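Local coordinates for protein (R)-specific secondary-alkylsulfatase (Pseudomonas sp., PDB 4AXH) that hydrolyses secondary alkyl sulfates at a two-zinc site with strict inversion of configuration, turning (R)-sulfate esters into (S)-alcohols, at residues 139-149 with 167-178. Sequence-based numbering, arbitrary orientation. Where two conformers were deposited one is given.
Sequences EGDSGLVLIDT and RPKKPIVAVVYS
The carboxylate of E139 meets the guanidinium of R167 edge to edge, the two planes 28° apart. NE and NH2 of R167 grip one oxygen each: NE gives to OE2 at 2.8 Å and NH2 to OE1, both on the syn side. One guanidinium face is covered by P168 CD, 3.6 Å above its centre. The R167 chain, bent at chi2 (-61°) and chi3, brings NE and NH2 alongside. Y163 of the linking helix 153-164 also hydrogen-bonds E139 OE2. At the Y177 ring, T149 CG2 lies at the edge, 4.2 Å from CE1. F210 stacks on this ring and V262 O takes its hydroxyl.

Strands 144-147 and 172-176 run parallel between these ends. L144 O accepts from both V173 N and A174 N. From V145 on the ladder is regular: L146 N to A174 O, V176 N to L146 O (2.7 Å) and D148 N to V176 O. V145 CG2 meets A174 CB and I147 CB meets V176 CB on one face. On the other, L146 CB touches V175 CG2, and the L146 and I172 side chains cross at about a right angle, CD2 against CD1 at 4.1 Å. L160 of helix 153-164 covers these last two side chains.

At the C-terminal ends, D148 turns its carboxylate to S178. OD1 takes S178 N at 2.8 Å, with an N-H...O angle of 172°, and OD2 takes S178 OG at 2.8 Å. H184 ND1 and Q354 NE2 also bond OD2.

This is a beta-alpha-beta crossover of the metallo-beta-lactamase fold. D148 is a second-shell residue: its bond to ND1 probably helps orient zinc ligand H184 and may polarise its imidazole. Its two bonds to S178 probably help hold the loop after strand 172-176, just before zinc ligand H179.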
loop_
_atom_site.group_PDB
_atom_site.type_symbol
_atom_site.label_atom_id
_atom_site.label_comp_id
_atom_site.label_asym_id
_atom_site.label_seq_id
_atom_site.Cartn_x
_atom_site.Cartn_y
_atom_site.Cartn_z
ATOM N N GLU A 139 15.306 10.205 36.088
ATOM C CA GLU A 139 15.862 11.218 36.986
ATOM C C GLU A 139 17.159 11.887 36.497
ATOM O O GLU A 139 17.079 12.821 35.684
ATOM C CB GLU A 139 15.811 10.805 38.449
ATOM C CG GLU A 139 14.400 11.080 38.952
ATOM C CD GLU A 139 13.888 10.470 40.232
ATOM O OE1 GLU A 139 14.691 9.937 41.031
ATOM O OE2 GLU A 139 12.676 10.632 40.486
ATOM N N GLY A 140 18.316 11.401 36.890
ATOM C CA GLY A 140 19.535 12.041 36.404
ATOM C C GLY A 140 20.081 13.103 37.334
ATOM O O GLY A 140 19.407 13.510 38.295
ATOM N N ASP A 141 21.320 13.552 37.033
ATOM C CA ASP A 141 22.124 14.507 37.812
ATOM C C ASP A 141 21.419 15.744 38.371
ATOM O O ASP A 141 21.226 15.818 39.591
ATOM C CB ASP A 141 23.470 14.826 37.121
ATOM C CG ASP A 141 24.433 13.642 37.011
ATOM O OD1 ASP A 141 24.256 12.645 37.768
ATOM O OD2 ASP A 141 25.392 13.731 36.219
ATOM N N SER A 142 21.013 16.691 37.495
ATOM C CA SER A 142 20.370 17.947 37.899
ATOM C C SER A 142 18.846 18.004 37.711
ATOM O O SER A 142 18.130 18.337 38.657
ATOM C CB SER A 142 21.048 19.143 37.233
ATOM O OG SER A 142 21.046 19.066 35.816
ATOM N N GLY A 143 18.374 17.702 36.498
ATOM C CA GLY A 143 16.958 17.766 36.167
ATOM C C GLY A 143 16.352 16.434 35.817
ATOM O O GLY A 143 16.650 15.434 36.471
ATOM N N LEU A 144 15.478 16.432 34.789
ATOM C CA LEU A 144 14.735 15.262 34.316
ATOM C C LEU A 144 14.897 15.032 32.838
ATOM O O LEU A 144 14.894 15.976 32.037
ATOM C CB LEU A 144 13.221 15.393 34.604
ATOM C CG LEU A 144 12.744 15.634 36.042
ATOM C CD1 LEU A 144 11.267 15.857 36.060
ATOM C CD2 LEU A 144 13.059 14.477 36.958
ATOM N N VAL A 145 15.000 13.756 32.461
ATOM C CA VAL A 145 15.032 13.357 31.059
ATOM C C VAL A 145 13.781 12.582 30.795
ATOM O O VAL A 145 13.455 11.634 31.509
ATOM C CB VAL A 145 16.350 12.771 30.497
ATOM C CG1 VAL A 145 17.017 11.854 31.494
ATOM C CG2 VAL A 145 16.160 12.097 29.140
ATOM N N LEU A 146 12.998 13.106 29.864
ATOM C CA LEU A 146 11.695 12.584 29.523
ATOM C C LEU A 146 11.695 11.871 28.195
ATOM O O LEU A 146 12.305 12.318 27.222
ATOM C CB LEU A 146 10.729 13.759 29.462
ATOM C CG LEU A 146 9.817 14.016 30.609
ATOM C CD1 LEU A 146 10.560 14.202 31.898
ATOM C CD2 LEU A 146 8.981 15.226 30.320
ATOM N N ILE A 147 11.002 10.753 28.147
ATOM C CA ILE A 147 10.779 10.068 26.878
ATOM C C ILE A 147 9.292 10.144 26.645
ATOM O O ILE A 147 8.516 9.624 27.440
ATOM C CB ILE A 147 11.532 8.729 26.532
ATOM C CG1 ILE A 147 10.662 7.739 25.772
ATOM C CG2 ILE A 147 12.318 8.074 27.687
ATOM C CD1 ILE A 147 10.619 8.007 24.338
ATOM N N ASP A 148 8.930 10.994 25.664
ATOM C CA ASP A 148 7.610 11.391 25.204
ATOM C C ASP A 148 6.904 12.410 26.079
ATOM O O ASP A 148 7.245 12.593 27.263
ATOM C CB ASP A 148 6.744 10.218 24.727
ATOM C CG ASP A 148 7.345 9.530 23.525
ATOM O OD1 ASP A 148 8.201 10.143 22.861
ATOM O OD2 ASP A 148 6.986 8.366 23.268
ATOM N N THR A 149 5.935 13.127 25.469
ATOM C CA THR A 149 5.230 14.226 26.126
ATOM C C THR A 149 3.693 14.090 26.078
ATOM O O THR A 149 2.979 15.097 26.176
ATOM C CB THR A 149 5.690 15.524 25.461
ATOM O OG1 THR A 149 5.253 15.487 24.110
ATOM C CG2 THR A 149 7.207 15.723 25.508
ATOM N N ARG A 167 7.640 12.946 43.871
ATOM C CA ARG A 167 9.076 13.008 43.613
ATOM C C ARG A 167 9.624 14.444 43.707
ATOM O O ARG A 167 8.827 15.393 43.734
ATOM C CB ARG A 167 9.419 12.319 42.281
ATOM C CG ARG A 167 9.188 10.799 42.305
ATOM C CD ARG A 167 10.023 10.053 43.332
ATOM N NE ARG A 167 11.431 10.040 42.940
ATOM C CZ ARG A 167 12.439 10.018 43.802
ATOM N NH1 ARG A 167 12.204 10.001 45.105
ATOM N NH2 ARG A 167 13.692 10.021 43.365
ATOM N N PRO A 168 10.959 14.645 43.845
ATOM C CA PRO A 168 11.458 16.020 43.998
ATOM C C PRO A 168 11.320 16.848 42.728
ATOM O O PRO A 168 11.577 16.364 41.625
ATOM C CB PRO A 168 12.928 15.832 44.401
ATOM C CG PRO A 168 13.313 14.520 43.809
ATOM C CD PRO A 168 12.069 13.665 43.903
ATOM N N LYS A 169 10.921 18.098 42.939
ATOM C CA LYS A 169 10.737 19.125 41.930
ATOM C C LYS A 169 12.055 19.564 41.308
ATOM O O LYS A 169 12.897 20.094 42.013
ATOM C CB LYS A 169 10.007 20.312 42.552
ATOM C CG LYS A 169 9.520 21.282 41.529
ATOM C CD LYS A 169 8.976 20.612 40.265
ATOM C CE LYS A 169 9.796 20.954 39.062
ATOM N NZ LYS A 169 9.012 21.632 38.040
ATOM N N LYS A 170 12.243 19.305 40.017
ATOM C CA LYS A 170 13.480 19.540 39.254
ATOM C C LYS A 170 13.115 20.061 37.862
ATOM O O LYS A 170 12.005 19.780 37.405
ATOM C CB LYS A 170 14.254 18.194 39.049
ATOM C CG LYS A 170 14.591 17.371 40.302
ATOM C CD LYS A 170 15.401 16.120 39.958
ATOM C CE LYS A 170 14.807 14.839 40.528
ATOM N NZ LYS A 170 15.823 14.027 41.267
ATOM N N PRO A 171 14.008 20.757 37.104
ATOM C CA PRO A 171 13.597 21.157 35.748
ATOM C C PRO A 171 13.596 19.965 34.811
ATOM O O PRO A 171 13.860 18.862 35.252
ATOM C CB PRO A 171 14.687 22.172 35.343
ATOM C CG PRO A 171 15.893 21.759 36.105
ATOM C CD PRO A 171 15.391 21.237 37.407
ATOM N N ILE A 172 13.385 20.213 33.515
ATOM C CA ILE A 172 13.439 19.258 32.417
ATOM C C ILE A 172 14.640 19.666 31.599
ATOM O O ILE A 172 14.660 20.760 31.028
ATOM C CB ILE A 172 12.114 19.247 31.611
ATOM C CG1 ILE A 172 10.966 18.696 32.499
ATOM C CG2 ILE A 172 12.267 18.457 30.311
ATOM C CD1 ILE A 172 9.537 18.962 32.025
ATOM N N VAL A 173 15.677 18.821 31.609
ATOM C CA VAL A 173 16.923 19.060 30.879
ATOM C C VAL A 173 16.814 18.476 29.460
ATOM O O VAL A 173 17.381 19.007 28.503
ATOM C CB VAL A 173 18.140 18.477 31.645
ATOM C CG1 VAL A 173 19.451 18.754 30.892
ATOM C CG2 VAL A 173 18.218 19.033 33.062
ATOM N N ALA A 174 16.126 17.357 29.337
ATOM C CA ALA A 174 16.048 16.690 28.053
ATOM C C ALA A 174 14.706 16.021 27.823
ATOM O O ALA A 174 14.047 15.578 28.776
ATOM C CB ALA A 174 17.183 15.660 27.926
ATOM N N VAL A 175 14.326 15.944 26.540
ATOM C CA VAL A 175 13.125 15.271 26.069
ATOM C C VAL A 175 13.505 14.410 24.876
ATOM O O VAL A 175 14.354 14.818 24.098
ATOM C CB VAL A 175 11.941 16.250 25.781
ATOM C CG1 VAL A 175 10.825 15.583 24.987
ATOM C CG2 VAL A 175 11.390 16.833 27.072
ATOM N N VAL A 176 12.903 13.203 24.768
ATOM C CA VAL A 176 13.083 12.246 23.673
ATOM C C VAL A 176 11.716 12.005 23.062
ATOM O O VAL A 176 10.777 11.680 23.768
ATOM C CB VAL A 176 13.720 10.916 24.137
ATOM C CG1 VAL A 176 13.874 9.931 22.978
ATOM C CG2 VAL A 176 15.064 11.153 24.807
ATOM N N TYR A 177 11.606 12.185 21.752
ATOM C CA TYR A 177 10.408 11.906 20.969
ATOM C C TYR A 177 10.708 10.547 20.395
ATOM O O TYR A 177 11.587 10.450 19.538
ATOM C CB TYR A 177 10.223 12.909 19.813
ATOM C CG TYR A 177 9.915 14.342 20.204
ATOM C CD1 TYR A 177 9.122 14.635 21.318
ATOM C CD2 TYR A 177 10.335 15.409 19.409
ATOM C CE1 TYR A 177 8.791 15.952 21.650
ATOM C CE2 TYR A 177 9.982 16.727 19.718
ATOM C CZ TYR A 177 9.216 16.994 20.841
ATOM O OH TYR A 177 8.880 18.290 21.154
ATOM N N SER A 178 10.055 9.487 20.895
ATOM C CA SER A 178 10.289 8.124 20.409
ATOM C C SER A 178 10.017 8.001 18.899
ATOM O O SER A 178 10.766 7.325 18.193
ATOM C CB SER A 178 9.442 7.117 21.183
ATOM O OG SER A 178 8.044 7.276 20.971
#